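Local coordinates for aldehyde dehydrogenase family protein (Pseudomonas syringae pv. tomato, PDB 6X9L) that oxidises long-chain aliphatic aldehydes such as octanal, using NAD+ as the electron acceptor, as a member of the aldehyde dehydrogenase family, at residues A[287-292]-A[391-396]; A[294-299]-A[409-414]. The protein carries 1 engineered substitution. All coordinates share one frame; numbering follows the deposited sequence.

Contact 1. Residues A[287-292]-A[391-396]; sequences VGQSAS and EIFGPV. Engineered in segment 287-292: Ala-291 (natural residue Cys). With NAD (nicotinamide-adenine-dinucleotide), chain D; OYA (octanal), chain C.
The catalytic loop of the aldehyde dehydrogenase fold, Val-287 to Ser-292, meets the cofactor-binding EIFGPV motif at Gln-289 and Phe-393, beside bound NAD and octanal. Ala-291 is engineered in place of the natural Cys, the position that in this family supplies the nucleophile. The Phe-393 ring is a flat divider: CA of Gln-289 makes a CH-pi contact with one face, 3.9 Å from the centroid and 11° off the ring normal, while the nicotinamide ribose of NAD, with C3D foremost, lies over the opposite face. An aromatic plate suits a place where backbone and sugar must both be packed. The extended chain of Glu-391, with CG anti to the backbone N (chi1 179°), carries its carboxylate to the ribose hydroxyls; O3D of NAD donates to OE1 of Glu-391 at 2.9 Å, and O2D, less surely placed, to OE2. The amide of Gln-289 is held elsewhere, its OE1 accepting from Ala-334 N. Further along, the backbones come close without a conventional hydrogen bond between them. CA of Gly-288 points its hydrogen at O of Gly-394 over 3.5 Å, and a side chain here would strike that carbonyl, hence glycine. Val-287 CG2 and Pro-395 CD pack side by side at 3.7 Å, an apolar end to the contact. On the substrate side, Ala-291 N donates to the octanal aldehyde oxygen OAB at 3.2 Å, with an N-H...O angle of 139°.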
loop_
_atom_site.group_PDB
_atom_site.type_symbol
_atom_site.label_atom_id
_atom_site.label_comp_id
_atom_site.label_asym_id
_atom_site.label_seq_id
_atom_site.Cartn_x
_atom_site.Cartn_y
_atom_site.Cartn_z
ATOM N N VAL A 287 -22.690 -11.097 -18.001
ATOM C CA VAL A 287 -22.365 -10.962 -19.423
ATOM C C VAL A 287 -20.889 -10.594 -19.583
ATOM O O VAL A 287 -20.522 -9.697 -20.355
ATOM C CB VAL A 287 -23.338 -9.977 -20.120
ATOM C CG1 VAL A 287 -23.460 -8.707 -19.368
ATOM C CG2 VAL A 287 -22.950 -9.718 -21.573
ATOM N N GLY A 288 -20.026 -11.324 -18.875
ATOM C CA GLY A 288 -18.608 -11.074 -18.929
ATOM C C GLY A 288 -18.134 -9.786 -18.289
ATOM O O GLY A 288 -16.938 -9.497 -18.356
ATOM N N GLN A 289 -19.015 -8.995 -17.677
ATOM C CA GLN A 289 -18.615 -7.692 -17.149
ATOM C C GLN A 289 -18.188 -7.847 -15.690
ATOM O O GLN A 289 -18.856 -7.415 -14.751
ATOM C CB GLN A 289 -19.738 -6.685 -17.313
ATOM C CG GLN A 289 -20.124 -6.420 -18.766
ATOM C CD GLN A 289 -21.442 -5.681 -18.876
ATOM O OE1 GLN A 289 -21.551 -4.656 -19.556
ATOM N NE2 GLN A 289 -22.451 -6.192 -18.192
ATOM N N SER A 290 -17.030 -8.484 -15.524
ATOM C CA SER A 290 -16.503 -8.823 -14.209
ATOM C C SER A 290 -15.003 -9.086 -14.322
ATOM O O SER A 290 -14.567 -9.912 -15.136
ATOM C CB SER A 290 -17.230 -10.032 -13.660
ATOM O OG SER A 290 -16.484 -10.591 -12.619
ATOM N N ALA A 291 -14.212 -8.377 -13.509
ATOM C CA ALA A 291 -12.757 -8.445 -13.638
ATOM C C ALA A 291 -12.217 -9.837 -13.311
ATOM O O ALA A 291 -11.217 -10.278 -13.886
ATOM C CB ALA A 291 -12.103 -7.393 -12.730
ATOM N N SER A 292 -12.835 -10.532 -12.371
ATOM C CA SER A 292 -12.304 -11.818 -11.958
ATOM C C SER A 292 -12.833 -12.975 -12.802
ATOM O O SER A 292 -12.479 -14.129 -12.532
ATOM C CB SER A 292 -12.613 -12.054 -10.480
ATOM O OG SER A 292 -13.984 -11.875 -10.229
ATOM N N GLU A 391 -7.952 -7.727 -21.201
ATOM C CA GLU A 391 -9.273 -7.890 -20.626
ATOM C C GLU A 391 -10.301 -7.335 -21.603
ATOM O O GLU A 391 -10.111 -6.247 -22.160
ATOM C CB GLU A 391 -9.347 -7.175 -19.284
ATOM C CG GLU A 391 -10.693 -7.273 -18.605
ATOM C CD GLU A 391 -10.689 -6.587 -17.246
ATOM O OE1 GLU A 391 -10.077 -5.501 -17.121
ATOM O OE2 GLU A 391 -11.284 -7.151 -16.304
ATOM N N ILE A 392 -11.375 -8.085 -21.825
ATOM C CA ILE A 392 -12.383 -7.703 -22.795
ATOM C C ILE A 392 -13.623 -7.125 -22.128
ATOM O O ILE A 392 -14.267 -6.226 -22.675
ATOM C CB ILE A 392 -12.747 -8.912 -23.676
ATOM C CG1 ILE A 392 -11.524 -9.357 -24.483
ATOM C CG2 ILE A 392 -13.911 -8.553 -24.579
ATOM C CD1 ILE A 392 -11.652 -10.754 -25.053
ATOM N N PHE A 393 -13.963 -7.634 -20.951
ATOM C CA PHE A 393 -15.102 -7.144 -20.179
ATOM C C PHE A 393 -16.409 -7.296 -20.951
ATOM O O PHE A 393 -17.273 -6.426 -20.934
ATOM C CB PHE A 393 -14.887 -5.703 -19.722
ATOM C CG PHE A 393 -15.192 -5.498 -18.277
ATOM C CD1 PHE A 393 -14.504 -6.217 -17.307
ATOM C CD2 PHE A 393 -16.221 -4.645 -17.882
ATOM C CE1 PHE A 393 -14.802 -6.058 -15.946
ATOM C CE2 PHE A 393 -16.526 -4.467 -16.540
ATOM C CZ PHE A 393 -15.817 -5.178 -15.563
ATOM N N GLY A 394 -16.552 -8.434 -21.614
ATOM C CA GLY A 394 -17.768 -8.831 -22.276
ATOM C C GLY A 394 -17.754 -10.343 -22.369
ATOM O O GLY A 394 -16.820 -10.996 -21.888
ATOM N N PRO A 395 -18.772 -10.939 -22.987
ATOM C CA PRO A 395 -18.880 -12.423 -22.943
ATOM C C PRO A 395 -18.057 -13.110 -24.036
ATOM O O PRO A 395 -18.564 -13.596 -25.065
ATOM C CB PRO A 395 -20.380 -12.650 -23.120
ATOM C CG PRO A 395 -20.799 -11.494 -24.024
ATOM C CD PRO A 395 -19.949 -10.307 -23.615
ATOM N N VAL A 396 -16.746 -13.164 -23.803
ATOM C CA VAL A 396 -15.781 -13.647 -24.774
ATOM C C VAL A 396 -14.849 -14.586 -24.033
ATOM O O VAL A 396 -14.088 -14.151 -23.159
ATOM C CB VAL A 396 -14.994 -12.507 -25.435
ATOM C CG1 VAL A 396 -13.955 -13.067 -26.399
ATOM C CG2 VAL A 396 -15.946 -11.537 -26.138
HETATM P PA NAD D . -12.979 2.869 -15.183
HETATM O O1A NAD D . -11.563 2.599 -14.815
HETATM O O2A NAD D . -13.138 3.463 -16.528
HETATM O O5B NAD D . -13.705 3.794 -14.071
HETATM C C5B NAD D . -13.762 3.400 -12.712
HETATM C C4B NAD D . -14.094 4.609 -11.825
HETATM O O4B NAD D . -13.062 5.566 -11.951
HETATM C C3B NAD D . -15.366 5.334 -12.242
HETATM O O3B NAD D . -16.010 5.804 -11.065
HETATM C C2B NAD D . -14.871 6.514 -13.061
HETATM O O2B NAD D . -15.733 7.631 -13.004
HETATM C C1B NAD D . -13.599 6.829 -12.326
HETATM N N9A NAD D . -12.572 7.455 -13.148
HETATM C C8A NAD D . -12.361 7.346 -14.507
HETATM N N7A NAD D . -11.244 8.057 -14.796
HETATM C C5A NAD D . -10.760 8.603 -13.655
HETATM C C6A NAD D . -9.662 9.404 -13.382
HETATM N N6A NAD D . -8.760 9.645 -14.333
HETATM N N1A NAD D . -9.424 9.788 -12.079
HETATM C C2A NAD D . -10.259 9.390 -11.061
HETATM N N3A NAD D . -11.350 8.593 -11.333
HETATM C C4A NAD D . -11.585 8.220 -12.612
HETATM O O3 NAD D . -13.810 1.509 -14.948
HETATM P PN NAD D . -14.556 0.581 -16.028
HETATM O O1N NAD D . -13.560 0.031 -16.979
HETATM O O2N NAD D . -15.745 1.282 -16.545
HETATM O O5D NAD D . -14.967 -0.543 -14.917
HETATM C C5D NAD D . -14.717 -1.901 -15.183
HETATM C C4D NAD D . -13.292 -2.235 -14.736
HETATM O O4D NAD D . -13.246 -2.345 -13.323
HETATM C C3D NAD D . -12.855 -3.577 -15.291
HETATM O O3D NAD D . -11.477 -3.529 -15.566
HETATM C C2D NAD D . -13.055 -4.491 -14.110
HETATM O O2D NAD D . -12.246 -5.646 -14.175
HETATM C C1D NAD D . -12.664 -3.577 -12.953
HETATM N N1N NAD D . -13.186 -4.168 -11.716
HETATM C C2N NAD D . -12.313 -4.651 -10.781
HETATM C C3N NAD D . -12.792 -5.260 -9.629
HETATM C C7N NAD D . -11.876 -5.820 -8.585
HETATM O O7N NAD D . -12.452 -6.123 -7.339
HETATM N N7N NAD D . -10.581 -6.040 -8.828
HETATM C C4N NAD D . -14.162 -5.383 -9.431
HETATM C C5N NAD D . -15.038 -4.898 -10.392
HETATM C C6N NAD D . -14.538 -4.299 -11.542
HETATM C C14 OYA C . -19.988 -14.977 -7.692
HETATM C C5 OYA C . -19.292 -13.762 -8.278
HETATM C C6 OYA C . -19.362 -12.626 -7.276
HETATM C C11 OYA C . -19.119 -11.314 -7.985
HETATM C C7 OYA C . -17.632 -11.053 -8.154
HETATM C C8 OYA C . -17.485 -9.665 -8.775
HETATM C C9 OYA C . -16.075 -9.102 -8.627
HETATM C C10 OYA C . -15.391 -8.980 -9.974
HETATM O OAB OYA C . -15.546 -7.977 -10.640
#

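Contact 2. Residues A[294-299]-A[409-414]; sequences PTRMIV and VAIAND
Strand 296-299 and helix 409-413 run almost antiparallel, their N-to-C directions 170° apart and their axes 9.5 Å from each other at closest approach. Ile-298 and Ala-412 form the nearest backbone pair, with 7.5 Å between their CA atoms, a spacing that a small residue on the helix makes possible. Alternation along the strand turns Arg-296 and Ile-298 toward the helix, whereas Met-297 between them faces the other way and packs on helix-distal neighbours such as Leu-397 and Leu-399 of strand 396-402. Ile-298 makes the apolar part of the contact with the tip of its longer branch: CD1 lies 3.9 Å from CA of Ala-412 and 4.0 Å from CG2 of Ile-411, so the methyl rests where the two helix residues join. CG1 is anti to the carbonyl carbon (chi1 -58°), which carries that branch out to the helix. A branched aliphatic chain on the strand and an alanine on the helix are thus in van der Waals contact, and Pro-263 of the adjoining strand adds to the same apolar layer. Arg-296 is the polar counterpart. Its chain bends at chi2 and chi3, bringing the guanidinium edge-on to the last turn of the helix, where NH2 gives a weak hydrogen bond to O of Ala-412, 3.4 Å long with an N-H...O angle of 159°. The carbonyls at a helix C-terminus would be expected to favour a positive charge, which makes arginine suitable here; its NH1 is held by Lys-261 O. Backbone oxygens from two sections of chain thus receive NH1 and NH2, the one from Ala-412 only weakly. The whole is helix-on-sheet packing in a three-layer alpha/beta domain, helix 405-413 lying against the mixed sheet that contains strand 296-300 in the catalytic domain of aldehyde dehydrogenases.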
loop_
_atom_site.group_PDB
_atom_site.type_symbol
_atom_site.label_atom_id
_atom_site.label_comp_id
_atom_site.label_asym_id
_atom_site.label_seq_id
_atom_site.Cartn_x
_atom_site.Cartn_y
_atom_site.Cartn_z
ATOM N N PRO A 294 -13.296 -15.965 -15.198
ATOM C CA PRO A 294 -12.346 -16.927 -15.819
ATOM C C PRO A 294 -12.495 -17.067 -17.334
ATOM O O PRO A 294 -13.042 -18.027 -17.871
ATOM C CB PRO A 294 -12.677 -18.234 -15.093
ATOM C CG PRO A 294 -14.137 -18.097 -14.720
ATOM C CD PRO A 294 -14.373 -16.637 -14.455
ATOM N N THR A 295 -11.924 -16.099 -18.048
ATOM C CA THR A 295 -12.084 -15.932 -19.487
ATOM C C THR A 295 -10.985 -16.590 -20.328
ATOM O O THR A 295 -11.034 -16.496 -21.562
ATOM C CB THR A 295 -12.136 -14.445 -19.812
ATOM O OG1 THR A 295 -11.057 -13.803 -19.132
ATOM C CG2 THR A 295 -13.439 -13.854 -19.343
ATOM N N ARG A 296 -9.991 -17.218 -19.704
ATOM C CA ARG A 296 -9.023 -18.068 -20.398
ATOM C C ARG A 296 -9.160 -19.473 -19.823
ATOM O O ARG A 296 -8.739 -19.721 -18.688
ATOM C CB ARG A 296 -7.589 -17.556 -20.227
ATOM C CG ARG A 296 -7.266 -16.271 -20.962
ATOM C CD ARG A 296 -6.318 -15.412 -20.162
ATOM N NE ARG A 296 -4.976 -15.968 -20.125
ATOM C CZ ARG A 296 -4.302 -16.257 -19.014
ATOM N NH1 ARG A 296 -4.824 -16.032 -17.820
ATOM N NH2 ARG A 296 -3.084 -16.763 -19.104
ATOM N N MET A 297 -9.763 -20.380 -20.594
ATOM C CA MET A 297 -9.964 -21.764 -20.175
ATOM C C MET A 297 -8.838 -22.616 -20.750
ATOM O O MET A 297 -8.690 -22.709 -21.978
ATOM C CB MET A 297 -11.332 -22.283 -20.620
ATOM C CG MET A 297 -11.683 -23.628 -20.036
ATOM S SD MET A 297 -13.257 -24.287 -20.617
ATOM C CE MET A 297 -14.382 -23.561 -19.413
ATOM N N ILE A 298 -8.057 -23.236 -19.869
ATOM C CA ILE A 298 -6.804 -23.890 -20.240
ATOM C C ILE A 298 -6.983 -25.395 -20.062
ATOM O O ILE A 298 -7.262 -25.876 -18.952
ATOM C CB ILE A 298 -5.634 -23.340 -19.416
ATOM C CG1 ILE A 298 -5.547 -21.829 -19.656
ATOM C CG2 ILE A 298 -4.330 -24.011 -19.800
ATOM C CD1 ILE A 298 -4.868 -21.068 -18.545
ATOM N N VAL A 299 -6.833 -26.133 -21.163
ATOM C CA VAL A 299 -7.288 -27.523 -21.236
ATOM C C VAL A 299 -6.290 -28.339 -22.037
ATOM O O VAL A 299 -5.550 -27.809 -22.879
ATOM C CB VAL A 299 -8.690 -27.624 -21.882
ATOM C CG1 VAL A 299 -9.731 -26.915 -21.028
ATOM C CG2 VAL A 299 -8.682 -27.016 -23.274
ATOM N N VAL A 409 0.343 -24.292 -16.153
ATOM C CA VAL A 409 0.614 -23.276 -15.138
ATOM C C VAL A 409 1.320 -22.074 -15.764
ATOM O O VAL A 409 0.988 -20.909 -15.476
ATOM C CB VAL A 409 1.421 -23.893 -13.970
ATOM C CG1 VAL A 409 1.928 -22.816 -13.018
ATOM C CG2 VAL A 409 0.574 -24.929 -13.204
ATOM N N ALA A 410 2.293 -22.331 -16.647
ATOM C CA ALA A 410 3.018 -21.238 -17.287
ATOM C C ALA A 410 2.079 -20.350 -18.104
ATOM O O ALA A 410 2.199 -19.119 -18.089
ATOM C CB ALA A 410 4.136 -21.797 -18.164
ATOM N N ILE A 411 1.133 -20.959 -18.818
ATOM C CA ILE A 411 0.133 -20.196 -19.551
ATOM C C ILE A 411 -0.749 -19.413 -18.589
ATOM O O ILE A 411 -1.063 -18.237 -18.826
ATOM C CB ILE A 411 -0.700 -21.142 -20.434
ATOM C CG1 ILE A 411 0.182 -21.804 -21.482
ATOM C CG2 ILE A 411 -1.851 -20.408 -21.098
ATOM C CD1 ILE A 411 -0.581 -22.699 -22.407
ATOM N N ALA A 412 -1.178 -20.050 -17.498
ATOM C CA ALA A 412 -2.035 -19.352 -16.551
ATOM C C ALA A 412 -1.343 -18.104 -16.008
ATOM O O ALA A 412 -1.962 -17.044 -15.889
ATOM C CB ALA A 412 -2.444 -20.294 -15.416
ATOM N N ASN A 413 -0.052 -18.207 -15.697
ATOM C CA ASN A 413 0.717 -17.077 -15.186
ATOM C C ASN A 413 1.214 -16.140 -16.285
ATOM O O ASN A 413 1.765 -15.085 -15.968
ATOM C CB ASN A 413 1.895 -17.599 -14.363
ATOM C CG ASN A 413 1.463 -18.128 -13.017
ATOM O OD1 ASN A 413 0.578 -17.567 -12.375
ATOM N ND2 ASN A 413 2.074 -19.216 -12.582
ATOM N N ASP A 414 1.019 -16.487 -17.559
ATOM C CA ASP A 414 1.535 -15.701 -18.677
ATOM C C ASP A 414 0.651 -14.473 -18.907
ATOM O O ASP A 414 -0.058 -14.337 -19.910
ATOM C CB ASP A 414 1.623 -16.566 -19.921
ATOM C CG ASP A 414 2.233 -15.839 -21.078
ATOM O OD1 ASP A 414 2.934 -14.838 -20.820
ATOM O OD2 ASP A 414 2.003 -16.248 -22.237
#

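Overall arrangement
From the N terminus the chain passes helix 272-284, enters the loop 287-292 and then, almost at once, strand 296-300. About a hundred residues later it returns: 391-396 closes the first long loop at contact 1, runs into strand 396-402 beside strand 296-300, and helix 405-413 closes the second at contact 2. The segments alternate, so the two loops cross rather than nest. Contact 1 ties two loops together at the ligand sites; contact 2 sets helix 405-413 on the sheet into which both of those loops lead. Their centres lie 15 Å apart, and Val-396 O meets Thr-295 CG2 at 3.9 Å, joining them where segments 391-396 and 294-299 lead into neighbouring parallel strands.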